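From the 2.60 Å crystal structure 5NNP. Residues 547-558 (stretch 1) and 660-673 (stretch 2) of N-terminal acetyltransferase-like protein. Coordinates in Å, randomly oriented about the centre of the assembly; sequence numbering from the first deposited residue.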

# COMPACT_ATOMS: atom_id res chain seq x y z
N GLU A 547 -4.08 -6.05 -3.80
CA GLU A 547 -4.73 -6.76 -2.71
C GLU A 547 -4.41 -8.28 -2.70
O GLU A 547 -4.30 -8.90 -1.63
CB GLU A 547 -6.24 -6.52 -2.81
CG GLU A 547 -7.02 -6.64 -1.52
CD GLU A 547 -6.71 -5.55 -0.50
OE1 GLU A 547 -7.30 -4.44 -0.56
OE2 GLU A 547 -5.87 -5.81 0.38
N ASP A 548 -4.24 -8.86 -3.88
CA ASP A 548 -3.93 -10.28 -3.98
C ASP A 548 -2.58 -10.59 -3.33
O ASP A 548 -2.30 -11.74 -2.99
CB ASP A 548 -3.89 -10.75 -5.44
CG ASP A 548 -5.28 -10.86 -6.07
OD1 ASP A 548 -6.28 -11.01 -5.33
OD2 ASP A 548 -5.36 -10.80 -7.33
N ARG A 549 -1.74 -9.57 -3.19
CA ARG A 549 -0.44 -9.77 -2.58
C ARG A 549 -0.26 -8.90 -1.35
O ARG A 549 0.86 -8.47 -1.06
CB ARG A 549 0.69 -9.48 -3.56
CG ARG A 549 0.81 -10.45 -4.71
CD ARG A 549 1.82 -9.90 -5.70
NE ARG A 549 1.60 -8.46 -5.91
CZ ARG A 549 2.57 -7.56 -6.10
NH1 ARG A 549 3.85 -7.94 -6.11
NH2 ARG A 549 2.26 -6.28 -6.29
N LEU A 550 -1.35 -8.66 -0.63
CA LEU A 550 -1.38 -7.63 0.40
C LEU A 550 -0.27 -7.78 1.41
O LEU A 550 0.50 -6.85 1.65
CB LEU A 550 -2.71 -7.63 1.14
CG LEU A 550 -2.83 -6.68 2.33
CD1 LEU A 550 -2.61 -5.25 1.89
CD2 LEU A 550 -4.20 -6.84 3.01
N ARG A 551 -0.17 -8.97 1.99
CA ARG A 551 0.65 -9.14 3.16
C ARG A 551 2.09 -9.47 2.83
O ARG A 551 2.82 -9.93 3.68
CB ARG A 551 0.05 -10.21 4.06
CG ARG A 551 -1.26 -9.76 4.66
CD ARG A 551 -1.80 -10.83 5.52
NE ARG A 551 -3.11 -10.49 6.06
CZ ARG A 551 -4.23 -10.61 5.37
NH1 ARG A 551 -4.18 -10.99 4.10
NH2 ARG A 551 -5.40 -10.33 5.94
N GLU A 552 2.50 -9.22 1.59
CA GLU A 552 3.92 -9.35 1.25
C GLU A 552 4.67 -8.10 1.72
O GLU A 552 5.90 -8.04 1.73
CB GLU A 552 4.11 -9.55 -0.25
CG GLU A 552 3.97 -8.27 -1.05
CD GLU A 552 4.31 -8.44 -2.52
OE1 GLU A 552 4.57 -9.59 -2.93
OE2 GLU A 552 4.29 -7.44 -3.26
N HIS A 553 3.90 -7.09 2.10
CA HIS A 553 4.45 -5.79 2.49
C HIS A 553 5.30 -5.95 3.74
O HIS A 553 4.87 -6.62 4.69
CB HIS A 553 3.32 -4.79 2.73
CG HIS A 553 3.73 -3.36 2.56
ND1 HIS A 553 4.52 -2.69 3.48
CD2 HIS A 553 3.45 -2.46 1.58
CE1 HIS A 553 4.71 -1.45 3.07
NE2 HIS A 553 4.07 -1.28 1.92
N PRO A 554 6.48 -5.32 3.76
CA PRO A 554 7.31 -5.44 4.97
C PRO A 554 6.58 -4.95 6.22
O PRO A 554 6.90 -5.40 7.33
CB PRO A 554 8.52 -4.58 4.65
CG PRO A 554 8.62 -4.55 3.23
CD PRO A 554 7.17 -4.54 2.73
N PHE A 555 5.59 -4.07 6.05
CA PHE A 555 4.76 -3.61 7.17
C PHE A 555 4.04 -4.75 7.88
O PHE A 555 3.87 -4.70 9.11
CB PHE A 555 3.74 -2.57 6.69
CG PHE A 555 4.23 -1.16 6.81
CD1 PHE A 555 5.57 -0.89 6.96
CD2 PHE A 555 3.33 -0.10 6.82
CE1 PHE A 555 6.02 0.41 7.10
CE2 PHE A 555 3.77 1.20 6.96
CZ PHE A 555 5.11 1.46 7.11
N TYR A 556 3.63 -5.77 7.13
CA TYR A 556 3.11 -7.00 7.74
C TYR A 556 4.25 -7.86 8.28
O TYR A 556 4.19 -8.35 9.41
CB TYR A 556 2.29 -7.83 6.74
CG TYR A 556 1.93 -9.19 7.32
CD1 TYR A 556 0.78 -9.35 8.07
CD2 TYR A 556 2.77 -10.30 7.16
CE1 TYR A 556 0.45 -10.58 8.63
CE2 TYR A 556 2.46 -11.52 7.71
CZ TYR A 556 1.30 -11.66 8.45
OH TYR A 556 0.98 -12.88 9.01
N PHE A 557 5.26 -8.07 7.46
CA PHE A 557 6.29 -9.06 7.75
C PHE A 557 7.01 -8.81 9.08
O PHE A 557 7.21 -9.73 9.85
CB PHE A 557 7.31 -9.10 6.61
CG PHE A 557 8.35 -10.16 6.78
CD1 PHE A 557 8.15 -11.43 6.26
CD2 PHE A 557 9.52 -9.90 7.48
CE1 PHE A 557 9.09 -12.43 6.42
CE2 PHE A 557 10.47 -10.89 7.65
CZ PHE A 557 10.26 -12.16 7.12
N ARG A 558 7.38 -7.56 9.34
CA ARG A 558 8.14 -7.23 10.55
C ARG A 558 7.41 -7.62 11.84
O ARG A 558 7.90 -8.41 12.64
CB ARG A 558 8.50 -5.75 10.57
CG ARG A 558 9.43 -5.37 11.70
CD ARG A 558 9.92 -3.94 11.58
NE ARG A 558 10.49 -3.47 12.84
CZ ARG A 558 10.76 -2.20 13.12
NH1 ARG A 558 10.50 -1.25 12.22
NH2 ARG A 558 11.27 -1.87 14.29
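Stretch 2 (660-673) KFLNYILQFSPKNI

Stretch 2 lays a helix and the turn that follows it across stretch 1 in a contact built mainly from aromatic rings, pinned by one direct hydrogen bond and two bridging waters. Residues 660-668 are helical; Ser669 leaves helical phi/psi and opens a type I turn that closes at Asn672. This helix runs at 135° to helix 554-558 (signed crossing angle -135°), so the two are closer to antiparallel than parallel, and their axes approach to 10.3 Å, a spacing that leaves room for large side chains. The backbones come nearest just before helix 554-558, where the CA atoms of Glu552 and Phe668 are 4.8 Å apart.

Tyr664, with CA-to-CB directed toward stretch 1, offers its ring to Arg551. The guanidinium lies flat on it, planes at 16° and centres 4.1 Å apart, while Arg551 CD sits 3.2 Å from Tyr664 CD2; an aromatic face suits both the charge and the aliphatic part of arginine. The edge of Tyr664 is also turned toward the face of Tyr556, with planes at 77°. Tyr556 reaches past it, and its OH donates to Phe661 O at 2.8 Å, giving a long phenol both an apolar and a polar role.

The next residue, Ile665, packs its CG2 3.4 Å from Phe557 CE1, a branched aliphatic chain against an aromatic ring. The far end of that ring is met by Asn672, whose ND2 lies over one face, 3.4 Å from Phe557 CZ, an amide NH2 group suiting the pi cloud. Phe668 fits against the segment leading into helix 554-558: Asp548 O approaches the slightly positive C-H edge of its ring, 3.4 Å from Phe668 CE1, and Glu552 CB is 3.5 Å from Phe668 O.

The hydroxyl of Ser669 meets two waters. Its OG is 2.7 Å from water 1, which also lies 3.1 Å from Arg551 O and 2.8 Å from Tyr664 O, and Ser669 OG is equally 2.7 Å from water 2, which donates to Glu552 O.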

# COMPACT_ATOMS: atom_id res chain seq x y z
N LYS A 660 -1.13 -18.47 12.36
CA LYS A 660 -1.77 -17.48 11.49
C LYS A 660 -0.78 -16.39 11.04
O LYS A 660 -0.87 -15.88 9.91
CB LYS A 660 -3.00 -16.85 12.17
CG LYS A 660 -2.72 -15.88 13.32
CD LYS A 660 -3.98 -15.08 13.67
CE LYS A 660 -3.69 -13.98 14.69
NZ LYS A 660 -4.92 -13.27 15.16
N PHE A 661 0.18 -16.05 11.91
CA PHE A 661 1.25 -15.13 11.52
C PHE A 661 2.20 -15.76 10.51
O PHE A 661 2.55 -15.15 9.49
CB PHE A 661 2.04 -14.67 12.74
CG PHE A 661 1.24 -13.90 13.75
CD1 PHE A 661 0.58 -14.54 14.78
CD2 PHE A 661 1.18 -12.51 13.69
CE1 PHE A 661 -0.14 -13.83 15.73
CE2 PHE A 661 0.47 -11.79 14.62
CZ PHE A 661 -0.19 -12.44 15.65
N LEU A 662 2.63 -16.98 10.81
CA LEU A 662 3.63 -17.69 10.03
C LEU A 662 3.14 -18.05 8.62
O LEU A 662 3.87 -17.87 7.64
CB LEU A 662 4.06 -18.95 10.77
CG LEU A 662 5.09 -19.80 10.03
CD1 LEU A 662 6.38 -19.01 9.87
CD2 LEU A 662 5.31 -21.13 10.76
N ASN A 663 1.92 -18.57 8.52
CA ASN A 663 1.31 -18.91 7.24
C ASN A 663 1.38 -17.80 6.20
O ASN A 663 1.70 -18.03 5.03
CB ASN A 663 -0.15 -19.31 7.42
CG ASN A 663 -0.33 -20.61 8.18
OD1 ASN A 663 0.54 -21.49 8.20
ND2 ASN A 663 -1.49 -20.75 8.82
N TYR A 664 1.09 -16.57 6.62
CA TYR A 664 1.19 -15.44 5.71
C TYR A 664 2.64 -15.15 5.37
O TYR A 664 2.94 -14.71 4.26
CB TYR A 664 0.56 -14.19 6.32
CG TYR A 664 -0.94 -14.19 6.29
CD1 TYR A 664 -1.64 -14.82 5.27
CD2 TYR A 664 -1.66 -13.53 7.28
CE1 TYR A 664 -3.02 -14.80 5.23
CE2 TYR A 664 -3.03 -13.51 7.25
CZ TYR A 664 -3.71 -14.15 6.22
OH TYR A 664 -5.07 -14.12 6.18
N ILE A 665 3.52 -15.35 6.35
CA ILE A 665 4.93 -15.09 6.14
C ILE A 665 5.47 -15.98 5.05
O ILE A 665 6.06 -15.51 4.09
CB ILE A 665 5.74 -15.31 7.42
CG1 ILE A 665 5.28 -14.35 8.52
CG2 ILE A 665 7.23 -15.13 7.14
CD1 ILE A 665 6.17 -14.34 9.76
N LEU A 666 5.23 -17.28 5.21
CA LEU A 666 5.72 -18.28 4.26
C LEU A 666 5.01 -18.21 2.91
O LEU A 666 5.59 -18.56 1.88
CB LEU A 666 5.56 -19.69 4.84
CG LEU A 666 6.40 -20.01 6.08
CD1 LEU A 666 6.05 -21.40 6.56
CD2 LEU A 666 7.90 -19.87 5.82
N GLN A 667 3.75 -17.78 2.91
CA GLN A 667 2.99 -17.77 1.68
C GLN A 667 3.19 -16.50 0.87
O GLN A 667 3.09 -16.53 -0.35
CB GLN A 667 1.51 -17.94 1.96
CG GLN A 667 0.67 -17.76 0.71
CD GLN A 667 -0.80 -17.68 1.01
OE1 GLN A 667 -1.21 -17.76 2.17
NE2 GLN A 667 -1.61 -17.53 -0.04
N PHE A 668 3.48 -15.38 1.53
CA PHE A 668 3.57 -14.13 0.80
C PHE A 668 5.00 -13.60 0.72
O PHE A 668 5.31 -12.82 -0.16
CB PHE A 668 2.62 -13.08 1.40
CG PHE A 668 1.17 -13.36 1.08
CD1 PHE A 668 0.67 -13.10 -0.19
CD2 PHE A 668 0.33 -13.93 2.02
CE1 PHE A 668 -0.67 -13.39 -0.49
CE2 PHE A 668 -1.00 -14.23 1.71
CZ PHE A 668 -1.49 -13.96 0.46
N SER A 669 5.86 -14.09 1.61
CA SER A 669 7.27 -13.67 1.63
C SER A 669 8.23 -14.86 1.59
O SER A 669 9.22 -14.88 2.32
CB SER A 669 7.55 -12.82 2.87
OG SER A 669 6.65 -11.73 2.99
N PRO A 670 7.95 -15.85 0.73
CA PRO A 670 8.80 -17.04 0.74
C PRO A 670 10.27 -16.75 0.46
O PRO A 670 11.13 -17.49 0.95
CB PRO A 670 8.21 -17.91 -0.37
CG PRO A 670 7.46 -16.98 -1.23
CD PRO A 670 6.93 -15.91 -0.32
N LYS A 671 10.57 -15.69 -0.30
CA LYS A 671 11.95 -15.39 -0.67
C LYS A 671 12.74 -14.77 0.48
O LYS A 671 13.89 -14.37 0.32
CB LYS A 671 12.01 -14.46 -1.87
CG LYS A 671 11.26 -14.96 -3.09
CD LYS A 671 11.79 -14.30 -4.34
CE LYS A 671 10.81 -14.43 -5.48
NZ LYS A 671 9.64 -13.53 -5.26
N ASN A 672 12.11 -14.70 1.64
CA ASN A 672 12.71 -14.06 2.79
C ASN A 672 13.22 -15.10 3.80
O ASN A 672 12.43 -15.75 4.49
CB ASN A 672 11.69 -13.13 3.43
CG ASN A 672 12.32 -12.12 4.34
OD1 ASN A 672 13.26 -12.43 5.06
ND2 ASN A 672 11.79 -10.91 4.31
N ILE A 673 14.55 -15.25 3.89
CA ILE A 673 15.16 -16.32 4.69
C ILE A 673 14.81 -16.29 6.17
O ILE A 673 14.68 -17.34 6.79
CB ILE A 673 16.69 -16.31 4.60
CG1 ILE A 673 17.15 -16.34 3.15
CG2 ILE A 673 17.29 -17.56 5.26
CD1 ILE A 673 18.46 -17.13 2.99
O HOH W 1 4.51 -12.42 4.45
O HOH W 2 7.78 -9.25 3.31